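Local coordinates for BB0689 (Borrelia burgdorferi, PDB 4D53), which is an outer surface lipoprotein of the bacterial CAP superfamily whose precise biological role remains uncertain, at residues Leu96-Pro99 / Ser100-Glu103. Numbering follows the deposited sequence.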
loop_
_atom_site.group_PDB
_atom_site.type_symbol
_atom_site.label_atom_id
_atom_site.label_comp_id
_atom_site.label_asym_id
_atom_site.label_seq_id
_atom_site.Cartn_x
_atom_site.Cartn_y
_atom_site.Cartn_z
ATOM N N LEU A 96 -0.743 12.009 5.014
ATOM C CA LEU A 96 -1.646 13.156 5.036
ATOM C C LEU A 96 -0.942 14.493 4.687
ATOM O O LEU A 96 -1.576 15.360 4.095
ATOM C CB LEU A 96 -2.423 13.273 6.334
ATOM C CG LEU A 96 -3.487 12.215 6.616
ATOM C CD1 LEU A 96 -3.960 12.391 8.039
ATOM C CD2 LEU A 96 -4.629 12.316 5.640
ATOM N N ASN A 97 0.344 14.619 5.005
ATOM C CA ASN A 97 1.137 15.822 4.722
ATOM C C ASN A 97 1.526 15.967 3.251
ATOM O O ASN A 97 2.061 16.999 2.878
ATOM C CB ASN A 97 2.342 15.802 5.724
ATOM C CG ASN A 97 3.337 16.947 5.536
ATOM O OD1 ASN A 97 2.955 18.129 5.551
ATOM N ND2 ASN A 97 4.649 16.573 5.266
ATOM N N SER A 98 1.269 14.933 2.434
ATOM C CA SER A 98 1.532 14.976 0.997
ATOM C C SER A 98 0.212 15.096 0.291
ATOM O O SER A 98 -0.614 14.159 0.370
ATOM C CB SER A 98 2.252 13.694 0.545
ATOM O OG SER A 98 2.460 13.743 -0.851
ATOM N N PRO A 99 0.015 16.155 -0.495
ATOM C CA PRO A 99 -1.301 16.245 -1.141
ATOM C C PRO A 99 -1.743 15.017 -2.003
ATOM O O PRO A 99 -2.934 14.581 -1.940
ATOM C CB PRO A 99 -1.179 17.506 -1.984
ATOM C CG PRO A 99 -0.231 18.390 -1.220
ATOM C CD PRO A 99 0.818 17.421 -0.657
ATOM N N SER A 100 -0.816 14.494 -2.783
ATOM C CA SER A 100 -1.114 13.346 -3.649
ATOM C C SER A 100 -1.377 12.095 -2.769
ATOM O O SER A 100 -2.306 11.328 -3.048
ATOM C CB SER A 100 0.001 13.078 -4.661
ATOM O OG SER A 100 1.191 12.814 -4.028
ATOM N N HIS A 101 -0.583 11.864 -1.733
ATOM C CA HIS A 101 -0.888 10.764 -0.824
ATOM C C HIS A 101 -2.179 10.864 -0.028
ATOM O O HIS A 101 -2.919 9.861 0.154
ATOM C CB HIS A 101 0.276 10.398 0.082
ATOM C CG HIS A 101 1.569 10.333 -0.638
ATOM N ND1 HIS A 101 2.728 10.779 -0.068
ATOM C CD2 HIS A 101 1.907 9.889 -1.854
ATOM C CE1 HIS A 101 3.726 10.602 -0.901
ATOM N NE2 HIS A 101 3.260 10.064 -1.993
ATOM N N LYS A 102 -2.476 12.044 0.467
ATOM C CA LYS A 102 -3.751 12.285 1.121
ATOM C C LYS A 102 -4.932 11.942 0.161
ATOM O O LYS A 102 -5.869 11.320 0.598
ATOM C CB LYS A 102 -3.854 13.745 1.557
ATOM C CG LYS A 102 -5.177 14.082 2.207
ATOM C CD LYS A 102 -5.175 15.414 2.915
ATOM C CE LYS A 102 -6.580 15.764 3.403
ATOM N NZ LYS A 102 -6.480 16.913 4.297
ATOM N N GLU A 103 -4.868 12.378 -1.056
ATOM C CA GLU A 103 -5.918 12.127 -2.076
ATOM C C GLU A 103 -6.229 10.639 -2.144
ATOM O O GLU A 103 -7.401 10.236 -2.182
ATOM C CB GLU A 103 -5.463 12.606 -3.432
ATOM C CG GLU A 103 -6.553 12.806 -4.443
ATOM C CD GLU A 103 -7.057 11.544 -5.081
ATOM O OE1 GLU A 103 -6.282 10.527 -5.136
ATOM O OE2 GLU A 103 -8.261 11.556 -5.504
#
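Ser98 and Lys102 close the first turn of helix 99-105 with a nearly straight backbone bond, Lys102 N to Ser98 O at 2.8 Å (N-H...O 176°), and Glu103 N makes the next i+4 to i bond, to Pro99 O at 3.1 Å. This is a helix N-terminus on the surface of the CAP domain, entered by a short link from helix 91-96, with Ser98 as N-cap and Pro99, which has no N-H to donate, as first helical residue. Ser98 holds OG opposite its own backbone N (chi1 178°), which sets OG over one face of the His101 imidazole. Ser98 OG sits 3.0 Å above the His101 ring plane, displaced toward the rim, and Ser98 CB lies close to His101 ND1. The imidazole also meets Trp95 of helix 91-96 edge-to-face, which probably restricts its rotation. Ser100 brings its OG to 3.5 Å from Ser98 OG. Across the link, Leu96 and Lys102 cross at an angle through aliphatic carbons, their side chains nearest at Leu96 CD2 to Lys102 CG, 3.9 Å; the extended lysine carries its amine away from the turn. Glu103 bends at chi2 (-78°) and ties the helix to strand 75-84 by a salt bridge from its OE1 to Arg79 NH1.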